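PDB 1YC9: multidrug resistance protein from Vibrio cholerae, which serves as the outer membrane channel of an efflux system and could be involved in resistance to puromycin, acriflavine and tetraphenylarsonium chloride. Local coordinates for residues A[72-77]-A[106-111]; A[80-85]-A[98-103]; A[126-131]-A[266-271]; A[260-265]-A[343-348]. The protein carries 1 engineered substitution. One frame throughout, in Å; residues are numbered along the deposited sequence. Where two conformers were deposited one is given.

Interaction 1: residues A[72-77]-A[106-111]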
loop_
_atom_site.group_PDB
_atom_site.type_symbol
_atom_site.label_atom_id
_atom_site.label_comp_id
_atom_site.label_asym_id
_atom_site.label_seq_id
_atom_site.Cartn_x
_atom_site.Cartn_y
_atom_site.Cartn_z
ATOM N N PHE A 72 -11.674 30.082 26.331
ATOM C CA PHE A 72 -12.787 30.902 25.865
ATOM C C PHE A 72 -12.463 31.538 24.468
ATOM O O PHE A 72 -11.319 31.526 24.024
ATOM C CB PHE A 72 -13.248 31.906 26.876
ATOM C CG PHE A 72 -12.184 32.796 27.435
ATOM C CD1 PHE A 72 -11.553 33.719 26.655
ATOM C CD2 PHE A 72 -11.888 32.749 28.760
ATOM C CE1 PHE A 72 -10.616 34.587 27.181
ATOM C CE2 PHE A 72 -10.979 33.593 29.290
ATOM C CZ PHE A 72 -10.324 34.509 28.525
ATOM N N ASP A 73 -13.503 32.029 23.806
ATOM C CA ASP A 73 -13.449 32.624 22.457
ATOM C C ASP A 73 -14.042 34.005 22.530
ATOM O O ASP A 73 -15.073 34.239 23.211
ATOM C CB ASP A 73 -14.290 31.797 21.491
ATOM C CG ASP A 73 -13.498 30.732 20.819
ATOM O OD1 ASP A 73 -13.043 29.860 21.535
ATOM O OD2 ASP A 73 -13.211 30.704 19.602
ATOM N N LEU A 74 -13.441 34.960 21.831
ATOM C CA LEU A 74 -13.855 36.316 21.855
ATOM C C LEU A 74 -13.865 36.736 20.337
ATOM O O LEU A 74 -13.000 36.350 19.559
ATOM C CB LEU A 74 -12.833 37.204 22.554
ATOM C CG LEU A 74 -12.768 37.041 24.096
ATOM C CD1 LEU A 74 -11.437 37.575 24.748
ATOM C CD2 LEU A 74 -14.015 37.772 24.625
ATOM N N GLY A 75 -14.862 37.520 20.020
ATOM C CA GLY A 75 -15.047 38.026 18.667
ATOM C C GLY A 75 -15.773 39.340 18.639
ATOM O O GLY A 75 -16.415 39.723 19.593
ATOM N N LEU A 76 -15.598 40.114 17.546
ATOM C CA LEU A 76 -16.306 41.348 17.383
ATOM C C LEU A 76 -17.292 41.137 16.238
ATOM O O LEU A 76 -16.924 40.520 15.256
ATOM C CB LEU A 76 -15.339 42.458 17.003
ATOM C CG LEU A 76 -15.860 43.829 16.604
ATOM C CD1 LEU A 76 -14.709 44.809 16.552
ATOM C CD2 LEU A 76 -16.511 43.770 15.138
ATOM N N ALA A 77 -18.504 41.600 16.443
ATOM C CA ALA A 77 -19.602 41.476 15.485
ATOM C C ALA A 77 -20.181 42.850 15.250
ATOM O O ALA A 77 -20.316 43.644 16.153
ATOM C CB ALA A 77 -20.612 40.584 16.008
ATOM N N LEU A 106 -19.075 42.977 21.291
ATOM C CA LEU A 106 -18.017 42.065 21.630
ATOM C C LEU A 106 -18.735 40.823 22.174
ATOM O O LEU A 106 -19.596 40.963 23.011
ATOM C CB LEU A 106 -17.157 42.731 22.719
ATOM C CG LEU A 106 -15.956 41.944 23.220
ATOM C CD1 LEU A 106 -15.009 41.618 22.130
ATOM C CD2 LEU A 106 -15.261 42.802 24.295
ATOM N N ASN A 107 -18.377 39.648 21.682
ATOM C CA ASN A 107 -19.076 38.421 21.974
ATOM C C ASN A 107 -18.048 37.465 22.599
ATOM O O ASN A 107 -16.873 37.423 22.195
ATOM C CB ASN A 107 -19.567 37.772 20.676
ATOM C CG ASN A 107 -20.660 38.564 19.967
ATOM O OD1 ASN A 107 -21.041 39.653 20.369
ATOM N ND2 ASN A 107 -21.158 37.999 18.852
ATOM N N PHE A 108 -18.534 36.625 23.509
ATOM C CA PHE A 108 -17.719 35.767 24.301
ATOM C C PHE A 108 -18.443 34.433 24.450
ATOM O O PHE A 108 -19.647 34.403 24.683
ATOM C CB PHE A 108 -17.554 36.382 25.647
ATOM C CG PHE A 108 -16.979 35.455 26.672
ATOM C CD1 PHE A 108 -15.615 35.435 26.907
ATOM C CD2 PHE A 108 -17.803 34.632 27.424
ATOM C CE1 PHE A 108 -15.085 34.614 27.885
ATOM C CE2 PHE A 108 -17.263 33.785 28.382
ATOM C CZ PHE A 108 -15.912 33.792 28.611
ATOM N N GLN A 109 -17.707 33.354 24.321
ATOM C CA GLN A 109 -18.244 32.015 24.598
ATOM C C GLN A 109 -17.207 31.156 25.312
ATOM O O GLN A 109 -16.030 31.215 25.001
ATOM C CB GLN A 109 -18.697 31.364 23.314
ATOM C CG GLN A 109 -19.407 30.047 23.484
ATOM C CD GLN A 109 -20.411 29.887 22.344
ATOM O OE1 GLN A 109 -21.613 30.114 22.531
ATOM N NE2 GLN A 109 -19.903 29.639 21.153
ATOM N N TYR A 110 -17.662 30.357 26.290
ATOM C CA TYR A 110 -16.809 29.455 27.080
ATOM C C TYR A 110 -17.662 28.190 27.399
ATOM O O TYR A 110 -18.829 28.272 27.810
ATOM C CB TYR A 110 -16.292 30.119 28.395
ATOM C CG TYR A 110 -15.496 29.147 29.202
ATOM C CD1 TYR A 110 -14.336 28.603 28.694
ATOM C CD2 TYR A 110 -15.966 28.662 30.448
ATOM C CE1 TYR A 110 -13.593 27.724 29.398
ATOM C CE2 TYR A 110 -15.246 27.751 31.156
ATOM C CZ TYR A 110 -14.113 27.267 30.671
ATOM O OH TYR A 110 -13.424 26.305 31.318
ATOM N N ASP A 111 -17.081 27.053 27.123
ATOM C CA ASP A 111 -17.635 25.757 27.457
ATOM C C ASP A 111 -17.110 25.327 28.828
ATOM O O ASP A 111 -15.895 25.098 28.980
ATOM C CB ASP A 111 -17.168 24.809 26.350
ATOM C CG ASP A 111 -17.976 23.556 26.236
ATOM O OD1 ASP A 111 -18.856 23.347 27.075
ATOM O OD2 ASP A 111 -17.745 22.690 25.342
HETATM O O HOH W 1 -15.610 28.868 23.198
#
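Asp73 and Gln109 form a hydrogen-bonded antiparallel pair: Asp73 N donates to Gln109 O at 2.9 Å, and Gln109 N returns a bond to Asp73 O at 3.0 Å. Gly75 and Asn107 repeat the pattern two residues on, with Asn107 N to Gly75 O at 2.9 Å. Between them, Leu74 and Phe108 form a non-hydrogen-bonded pair. There the CA of Phe108 lies 3.2 Å from Asp73 O, a CA-H...O contact. In the conformer given, a water donates to Asp73 OD1 and, weakly, to Gln109 O. The two strands belong to the four-stranded sheet that each of the three subunits gives to the outer membrane factor beta barrel. Strand 73-84 pairs on its other side with a strand of the second subunit, and in the same conformer Asp73 OD2 makes a salt bridge to Arg326 of that subunit. Side-chain packing gathers round Phe108, whose CG is anti to the backbone N (chi1 167°). Leu74 CD2 comes in at the edge of its ring, 3.6 Å from Phe108 CD1. Phe108 CE1 meets Phe72 CB at 3.4 Å. The Phe72 and Phe108 rings lie oblique to each other, with planes at 46°. Phe72 CB also rests 3.8 Å from Tyr110 CB.

Interaction 2: residues A[80-85]-A[98-103]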
loop_
_atom_site.group_PDB
_atom_site.type_symbol
_atom_site.label_atom_id
_atom_site.label_comp_id
_atom_site.label_asym_id
_atom_site.label_seq_id
_atom_site.Cartn_x
_atom_site.Cartn_y
_atom_site.Cartn_z
ATOM N N ALA A 80 -25.349 46.348 9.987
ATOM C CA ALA A 80 -26.209 47.461 9.700
ATOM C C ALA A 80 -27.261 46.879 8.776
ATOM O O ALA A 80 -26.905 46.170 7.861
ATOM C CB ALA A 80 -25.468 48.597 8.955
ATOM N N THR A 81 -28.494 47.158 9.087
ATOM C CA THR A 81 -29.633 46.522 8.446
ATOM C C THR A 81 -30.687 47.521 8.161
ATOM O O THR A 81 -31.069 48.280 9.000
ATOM C CB THR A 81 -30.209 45.456 9.422
ATOM O OG1 THR A 81 -29.171 44.558 9.795
ATOM C CG2 THR A 81 -31.193 44.540 8.708
ATOM N N GLU A 82 -31.252 47.445 6.940
ATOM C CA GLU A 82 -32.468 48.112 6.612
ATOM C C GLU A 82 -33.567 47.044 6.664
ATOM O O GLU A 82 -33.441 46.017 6.057
ATOM C CB GLU A 82 -32.451 48.720 5.192
ATOM C CG GLU A 82 -33.546 49.745 4.972
ATOM C CD GLU A 82 -33.266 51.096 5.650
ATOM O OE1 GLU A 82 -32.186 51.260 6.170
ATOM O OE2 GLU A 82 -34.153 51.959 5.685
ATOM N N SER A 83 -34.565 47.307 7.465
ATOM C CA SER A 83 -35.575 46.298 7.816
ATOM C C SER A 83 -36.960 46.908 7.888
ATOM O O SER A 83 -37.177 47.990 8.436
ATOM C CB SER A 83 -35.187 45.712 9.173
ATOM O OG SER A 83 -36.271 45.068 9.818
ATOM N N LYS A 84 -37.938 46.141 7.389
ATOM C CA LYS A 84 -39.338 46.431 7.478
ATOM C C LYS A 84 -39.946 45.265 8.258
ATOM O O LYS A 84 -39.712 44.131 7.881
ATOM C CB LYS A 84 -40.017 46.453 6.145
ATOM C CG LYS A 84 -41.392 46.994 6.277
ATOM C CD LYS A 84 -42.413 46.147 5.754
ATOM C CE LYS A 84 -43.817 46.815 5.900
ATOM N NZ LYS A 84 -44.705 45.853 6.578
ATOM N N VAL A 85 -40.607 45.583 9.343
ATOM C CA VAL A 85 -41.263 44.562 10.204
ATOM C C VAL A 85 -42.693 44.400 9.711
ATOM O O VAL A 85 -43.372 45.377 9.323
ATOM C CB VAL A 85 -41.209 45.038 11.665
ATOM C CG1 VAL A 85 -41.930 44.100 12.637
ATOM C CG2 VAL A 85 -39.755 45.154 12.071
ATOM N N TRP A 98 -39.551 50.957 6.236
ATOM C CA TRP A 98 -38.206 50.426 6.185
ATOM C C TRP A 98 -37.367 51.351 7.030
ATOM O O TRP A 98 -37.388 52.586 6.810
ATOM C CB TRP A 98 -37.638 50.341 4.753
ATOM C CG TRP A 98 -38.262 49.210 4.048
ATOM C CD1 TRP A 98 -39.521 49.200 3.562
ATOM C CD2 TRP A 98 -37.691 47.976 3.740
ATOM N NE1 TRP A 98 -39.769 47.995 2.974
ATOM C CE2 TRP A 98 -38.648 47.234 3.034
ATOM C CE3 TRP A 98 -36.440 47.411 3.905
ATOM C CZ2 TRP A 98 -38.424 45.951 2.638
ATOM C CZ3 TRP A 98 -36.212 46.134 3.467
ATOM C CH2 TRP A 98 -37.204 45.429 2.816
ATOM N N ASN A 99 -36.665 50.786 8.002
ATOM C CA ASN A 99 -35.778 51.572 8.876
ATOM C C ASN A 99 -34.409 50.989 9.003
ATOM O O ASN A 99 -34.212 49.874 8.754
ATOM C CB ASN A 99 -36.440 51.744 10.237
ATOM C CG ASN A 99 -37.792 52.423 10.135
ATOM O OD1 ASN A 99 -38.836 51.764 10.147
ATOM N ND2 ASN A 99 -37.788 53.752 10.045
ATOM N N ASP A 100 -33.406 51.823 9.356
ATOM C CA ASP A 100 -32.067 51.369 9.512
ATOM C C ASP A 100 -31.764 51.055 11.020
ATOM O O ASP A 100 -32.244 51.753 11.913
ATOM C CB ASP A 100 -31.072 52.428 9.019
ATOM C CG ASP A 100 -31.237 53.740 9.646
ATOM O OD1 ASP A 100 -32.348 54.331 9.650
ATOM O OD2 ASP A 100 -30.198 54.344 10.126
ATOM N N TYR A 101 -31.009 49.996 11.189
ATOM C CA TYR A 101 -30.608 49.480 12.524
ATOM C C TYR A 101 -29.161 49.215 12.488
ATOM O O TYR A 101 -28.585 48.828 11.458
ATOM C CB TYR A 101 -31.335 48.187 12.773
ATOM C CG TYR A 101 -32.816 48.326 12.857
ATOM C CD1 TYR A 101 -33.608 48.266 11.719
ATOM C CD2 TYR A 101 -33.463 48.385 14.070
ATOM C CE1 TYR A 101 -34.956 48.420 11.806
ATOM C CE2 TYR A 101 -34.842 48.479 14.182
ATOM C CZ TYR A 101 -35.609 48.496 13.026
ATOM O OH TYR A 101 -36.993 48.559 13.126
ATOM N N GLY A 102 -28.474 49.306 13.639
ATOM C CA GLY A 102 -27.116 48.904 13.634
ATOM C C GLY A 102 -26.799 48.183 14.968
ATOM O O GLY A 102 -27.531 48.380 15.971
ATOM N N THR A 103 -25.784 47.368 14.898
ATOM C CA THR A 103 -25.234 46.746 16.109
ATOM C C THR A 103 -23.734 46.711 16.055
ATOM O O THR A 103 -23.084 46.699 14.959
ATOM C CB THR A 103 -25.744 45.317 16.303
ATOM O OG1 THR A 103 -25.171 44.407 15.342
ATOM C CG2 THR A 103 -27.196 45.180 16.181
HETATM O O HOH W 2 -28.324 45.656 12.286
HETATM O O HOH W 3 -38.365 48.681 10.806
#
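Lys84 and Glu82 meet Trp98 and Asp100 near the turn end of a beta hairpin of the outer membrane barrel, with strands 73-84 and 98-111 running antiparallel. Thr81 pairs with Tyr101 and Ser83 with Asn99, each through two backbone hydrogen bonds. Tyr101 N to Thr81 O is the shortest of the four, at 2.8 Å. Lys84 crosses the Trp98 indole at about a right angle. Lys84 CB sits over one face, 3.5 Å from the centroid of the five-membered ring of Trp98, in a CH-pi contact. Lys84 NZ bonds to Val85 O and makes a salt bridge to Asp309 of the second subunit. The Glu82 chain bends at chi2 (75°). Its carboxylate is nearly coplanar with the indole, and Glu82 CG lies 3.9 Å from Trp98 CE3. Glu82 OE1 touches Asp100 CB at 3.3 Å. Ser83 CB packs obliquely against the Tyr101 ring, 3.8 Å from Tyr101 CE1. A water lies 2.7 Å from Tyr101 OH and also near Ser83 O. Glu82 OE1 and Asp100 OD1 are 4.6 Å apart, so like charges may repel here. Asp100 OD2 accepts a hydrogen bond from Leu300 N, which may help to stabilise the Asp100 carboxylate.

Interaction 3: residues A[126-131]-A[266-271]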
loop_
_atom_site.group_PDB
_atom_site.type_symbol
_atom_site.label_atom_id
_atom_site.label_comp_id
_atom_site.label_asym_id
_atom_site.label_seq_id
_atom_site.Cartn_x
_atom_site.Cartn_y
_atom_site.Cartn_z
ATOM N N THR A 126 -2.922 15.535 22.216
ATOM C CA THR A 126 -1.542 15.555 22.649
ATOM C C THR A 126 -0.917 14.156 22.585
ATOM O O THR A 126 0.284 14.022 22.386
ATOM C CB THR A 126 -1.399 16.113 24.060
ATOM O OG1 THR A 126 -2.155 15.334 24.983
ATOM C CG2 THR A 126 -1.988 17.478 24.147
ATOM N N SER A 127 -1.758 13.110 22.765
ATOM C CA SER A 127 -1.324 11.747 22.606
ATOM C C SER A 127 -1.016 11.492 21.153
ATOM O O SER A 127 -0.048 10.806 20.853
ATOM C CB SER A 127 -2.387 10.769 23.132
ATOM O OG SER A 127 -2.562 10.964 24.502
ATOM N N GLU A 128 -1.821 12.040 20.244
ATOM C CA GLU A 128 -1.518 11.957 18.824
ATOM C C GLU A 128 -0.247 12.672 18.482
ATOM O O GLU A 128 0.547 12.231 17.652
ATOM C CB GLU A 128 -2.648 12.522 17.935
ATOM C CG GLU A 128 -3.862 11.596 17.998
ATOM C CD GLU A 128 -3.716 10.273 17.232
ATOM O OE1 GLU A 128 -2.643 10.031 16.559
ATOM O OE2 GLU A 128 -4.710 9.462 17.319
ATOM N N LEU A 129 -0.035 13.782 19.145
ATOM C CA LEU A 129 1.226 14.488 18.899
ATOM C C LEU A 129 2.413 13.649 19.375
ATOM O O LEU A 129 3.443 13.578 18.725
ATOM C CB LEU A 129 1.195 15.856 19.571
ATOM C CG LEU A 129 2.512 16.647 19.511
ATOM C CD1 LEU A 129 2.936 16.847 18.065
ATOM C CD2 LEU A 129 2.364 17.986 20.223
ATOM N N ALA A 130 2.293 13.032 20.532
ATOM C CA ALA A 130 3.367 12.166 21.014
ATOM C C ALA A 130 3.617 11.012 20.068
ATOM O O ALA A 130 4.755 10.596 19.844
ATOM C CB ALA A 130 3.095 11.639 22.467
ATOM N N ALA A 131 2.548 10.496 19.473
ATOM C CA ALA A 131 2.703 9.467 18.475
ATOM C C ALA A 131 3.404 10.025 17.236
ATOM O O ALA A 131 4.289 9.351 16.673
ATOM C CB ALA A 131 1.353 8.837 18.125
ATOM N N ARG A 266 1.283 2.799 21.129
ATOM C CA ARG A 266 0.893 3.024 22.517
ATOM C C ARG A 266 0.067 4.301 22.665
ATOM O O ARG A 266 -1.048 4.274 23.185
ATOM C CB ARG A 266 2.128 3.090 23.417
ATOM C CG ARG A 266 1.816 3.345 24.882
ATOM C CD ARG A 266 2.618 2.487 25.847
ATOM N N TRP A 267 0.626 5.414 22.203
ATOM C CA TRP A 267 0.013 6.704 22.365
ATOM C C TRP A 267 -1.329 6.770 21.582
ATOM O O TRP A 267 -2.241 7.457 21.998
ATOM C CB TRP A 267 0.949 7.813 21.861
ATOM C CG TRP A 267 1.961 8.169 22.832
ATOM C CD1 TRP A 267 3.309 7.991 22.723
ATOM C CD2 TRP A 267 1.732 8.755 24.116
ATOM N NE1 TRP A 267 3.939 8.438 23.863
ATOM C CE2 TRP A 267 2.997 8.917 24.737
ATOM C CE3 TRP A 267 0.593 9.187 24.791
ATOM C CZ2 TRP A 267 3.145 9.525 25.991
ATOM C CZ3 TRP A 267 0.739 9.798 26.056
ATOM C CH2 TRP A 267 2.009 9.931 26.642
ATOM N N ARG A 268 -1.421 6.076 20.467
ATOM C CA ARG A 268 -2.633 6.126 19.662
ATOM C C ARG A 268 -3.736 5.356 20.346
ATOM O O ARG A 268 -4.921 5.786 20.302
ATOM C CB ARG A 268 -2.396 5.633 18.268
ATOM C CG ARG A 268 -1.652 6.633 17.435
ATOM C CD ARG A 268 -1.981 6.596 16.012
ATOM N NE ARG A 268 -1.375 7.791 15.445
ATOM C CZ ARG A 268 -0.229 7.813 14.818
ATOM N NH1 ARG A 268 0.237 8.987 14.357
ATOM N NH2 ARG A 268 0.471 6.679 14.650
ATOM N N ALA A 269 -3.362 4.295 21.039
ATOM C CA ALA A 269 -4.315 3.561 21.883
ATOM C C ALA A 269 -4.803 4.417 23.084
ATOM O O ALA A 269 -5.984 4.484 23.393
ATOM C CB ALA A 269 -3.758 2.234 22.322
ATOM N N GLU A 270 -3.885 5.183 23.707
ATOM C CA GLU A 270 -4.297 6.205 24.666
ATOM C C GLU A 270 -5.285 7.251 24.121
ATOM O O GLU A 270 -6.254 7.565 24.781
ATOM C CB GLU A 270 -3.072 6.928 25.259
ATOM C CG GLU A 270 -3.462 7.835 26.429
ATOM C CD GLU A 270 -4.278 7.107 27.476
ATOM O OE1 GLU A 270 -3.746 6.086 27.952
ATOM O OE2 GLU A 270 -5.446 7.525 27.781
ATOM N N ALA A 271 -5.014 7.772 22.926
ATOM C CA ALA A 271 -5.854 8.756 22.276
ATOM C C ALA A 271 -7.252 8.177 22.049
ATOM O O ALA A 271 -8.259 8.802 22.423
ATOM C CB ALA A 271 -5.238 9.155 20.963
HETATM O O HOH W 4 -5.736 6.982 18.003
#
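Glu128 OE1 takes a hydrogen bond from Arg268 NE at 2.8 Å, part of a salt bridge between two antiparallel helices of the outer membrane factor's long helical barrel. The helices are 117-183 and 260-281, and the axes of their segments approach to 7.9 Å. OE1 uses its syn lone pair, while the carboxylate and guanidinium planes are turned 34° apart. The Glu128 chain bends at chi2 (-74°) and crosses Arg268 at about a right angle. The other oxygen, Glu128 OE2, accepts a bond from a water at 2.8 Å, and that water also donates to Arg268 O. The guanidinium has a second acidic partner: Arg268 NH2 makes a salt bridge to Glu135. It is thus bound by two carboxylates of helix 117-183. Ala131 CB lies over the centre of one guanidinium face. Beside this polar cluster, Ala130 CB sits over one face of the Trp267 ring, 3.4 Å from the centroid of its five-membered ring and almost on the normal. Ser127 OG is bonded to Val123 O of its own helix and lies 3.6 Å from Trp267 CE3. Trp267 CB meets Ser127 O at 3.3 Å.

Interaction 4: residues A[260-265]-A[343-348]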
loop_
_atom_site.group_PDB
_atom_site.type_symbol
_atom_site.label_atom_id
_atom_site.label_comp_id
_atom_site.label_asym_id
_atom_site.label_seq_id
_atom_site.Cartn_x
_atom_site.Cartn_y
_atom_site.Cartn_z
ATOM N N ALA A 260 10.167 3.170 18.137
ATOM C CA ALA A 260 9.257 4.297 17.977
ATOM C C ALA A 260 7.875 3.841 17.467
ATOM O O ALA A 260 6.877 4.440 17.815
ATOM C CB ALA A 260 9.861 5.345 17.037
ATOM N N ASP A 261 7.798 2.783 16.673
ATOM C CA ASP A 261 6.486 2.254 16.205
ATOM C C ASP A 261 5.619 1.741 17.351
ATOM O O ASP A 261 4.399 1.969 17.391
ATOM C CB ASP A 261 6.631 1.206 15.093
ATOM C CG ASP A 261 7.454 -0.043 15.506
ATOM O OD1 ASP A 261 7.321 -1.114 14.859
ATOM O OD2 ASP A 261 8.264 -0.090 16.472
ATOM N N ILE A 262 6.235 1.049 18.315
ATOM C CA ILE A 262 5.518 0.603 19.500
ATOM C C ILE A 262 5.086 1.819 20.322
ATOM O O ILE A 262 3.954 1.880 20.798
ATOM C CB ILE A 262 6.382 -0.347 20.373
ATOM C CG1 ILE A 262 6.634 -1.642 19.611
ATOM C CG2 ILE A 262 5.736 -0.615 21.707
ATOM C CD1 ILE A 262 7.634 -2.580 20.260
ATOM N N THR A 263 5.978 2.789 20.517
ATOM C CA THR A 263 5.621 3.976 21.260
ATOM C C THR A 263 4.433 4.689 20.605
ATOM O O THR A 263 3.505 5.086 21.274
ATOM C CB THR A 263 6.808 4.880 21.313
ATOM O OG1 THR A 263 7.833 4.186 22.033
ATOM C CG2 THR A 263 6.491 6.145 22.077
ATOM N N ALA A 264 4.497 4.858 19.293
ATOM C CA ALA A 264 3.438 5.569 18.572
ATOM C C ALA A 264 2.125 4.845 18.738
ATOM O O ALA A 264 1.116 5.469 19.034
ATOM C CB ALA A 264 3.801 5.725 17.147
ATOM N N ALA A 265 2.147 3.525 18.596
ATOM C CA ALA A 265 0.911 2.757 18.735
ATOM C C ALA A 265 0.385 2.796 20.148
ATOM O O ALA A 265 -0.834 2.834 20.348
ATOM C CB ALA A 265 1.103 1.308 18.268
ATOM N N ALA A 343 -5.417 -3.502 19.386
ATOM C CA ALA A 343 -5.019 -4.628 18.569
ATOM C C ALA A 343 -3.835 -4.225 17.719
ATOM O O ALA A 343 -2.909 -5.036 17.524
ATOM C CB ALA A 343 -6.181 -5.109 17.674
ATOM N N GLN A 344 -3.861 -2.988 17.212
ATOM C CA GLN A 344 -2.759 -2.456 16.446
ATOM C C GLN A 344 -1.468 -2.413 17.279
ATOM O O GLN A 344 -0.397 -2.773 16.771
ATOM C CB GLN A 344 -3.073 -1.112 15.828
ATOM C CG GLN A 344 -3.982 -1.200 14.611
ATOM C CD GLN A 344 -4.523 0.160 14.171
ATOM O OE1 GLN A 344 -4.762 1.034 15.012
ATOM N NE2 GLN A 344 -4.780 0.320 12.862
ATOM N N TYR A 345 -1.587 -1.996 18.531
ATOM C CA TYR A 345 -0.442 -1.977 19.442
ATOM C C TYR A 345 0.089 -3.422 19.607
ATOM O O TYR A 345 1.306 -3.672 19.494
ATOM C CB TYR A 345 -0.846 -1.366 20.790
ATOM C CG TYR A 345 0.180 -1.528 21.874
ATOM C CD1 TYR A 345 1.290 -0.679 21.933
ATOM C CD2 TYR A 345 0.093 -2.564 22.796
ATOM C CE1 TYR A 345 2.269 -0.854 22.900
ATOM C CE2 TYR A 345 1.057 -2.739 23.776
ATOM C CZ TYR A 345 2.133 -1.864 23.828
ATOM O OH TYR A 345 3.099 -2.015 24.790
ATOM N N ASN A 346 -0.822 -4.360 19.880
ATOM C CA ASN A 346 -0.470 -5.746 20.095
ATOM C C ASN A 346 0.223 -6.304 18.885
ATOM O O ASN A 346 1.258 -6.958 19.019
ATOM C CB ASN A 346 -1.683 -6.580 20.543
ATOM C CG ASN A 346 -2.100 -6.274 22.040
ATOM O OD1 ASN A 346 -1.294 -5.824 22.833
ATOM N ND2 ASN A 346 -3.350 -6.560 22.395
ATOM N N GLY A 347 -0.294 -5.992 17.682
ATOM C CA GLY A 347 0.276 -6.442 16.455
ATOM C C GLY A 347 1.685 -5.916 16.300
ATOM O O GLY A 347 2.555 -6.590 15.717
ATOM N N THR A 348 1.883 -4.667 16.717
ATOM C CA THR A 348 3.179 -4.010 16.569
ATOM C C THR A 348 4.179 -4.681 17.477
ATOM O O THR A 348 5.288 -4.917 17.025
ATOM C CB THR A 348 3.057 -2.524 16.889
ATOM O OG1 THR A 348 2.176 -1.903 15.929
ATOM C CG2 THR A 348 4.362 -1.802 16.659
HETATM O O HOH W 5 6.330 -3.620 14.286
#
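Ile262 and Tyr345 cross obliquely, whereas Ile262 and Thr348 slide past each other in opposite directions. These residues join helices 260-281 and 326-391, antiparallel neighbours in the helical barrel of the outer membrane factor fold. The segment axes are 9.0 Å apart, and Tyr345, Thr348, Ile262 and Ala265 carry most of the contact. Tyr345 CG is anti to the backbone N (chi1 169°). Its ring turns an edge to Ile262 O, and Tyr345 CE1 meets Ile262 CG2 at 3.7 Å. Ala265 CB points at the facing helix and packs 3.8 Å from Tyr345 CA. The CB of Thr348 also points toward the other helix. Thr348 CG2 touches Ile262 CG1 at 3.7 Å and Asp261 OD1 at 3.5 Å. Thr348 OG1 donates to Gln344 O at 2.8 Å, one turn back in its own helix. Thr348 N reaches the same oxygen from the opposite face of the carbonyl plane. The Thr348 hydroxyl thus gives its proton within its own helix, and its methyl group carries the contact with Asp261 and Ile262. No direct hydrogen bond links the two segments. Asp261 OD1 forms a salt bridge with Arg259. Asp261 OD1 also accepts from a water 2.8 Å away, which donates to Thr348 O as well.

Overall arrangement
From the N terminus, strand 73-84 runs out along the barrel and strand 98-111 returns. Interaction 2 closes the short loop between them, and interaction 1 closes the wider one, with interaction 2 nested inside it. Their centres are about 24 Å apart, and both touch the second subunit. The chain then enters helix 117-183. Interaction 3 joins it to helix 260-281, closing a long loop that holds the rest of helix 117-183 and helix 189-223. Interaction 4 ties helix 260-281 to helix 326-391 and closes a loop holding strands 286-298 and 309-322. Interactions 3 and 4 cross along the chain and touch, with centres about 11 Å apart. They lie in the helical part, interactions 1 and 2 in the beta barrel.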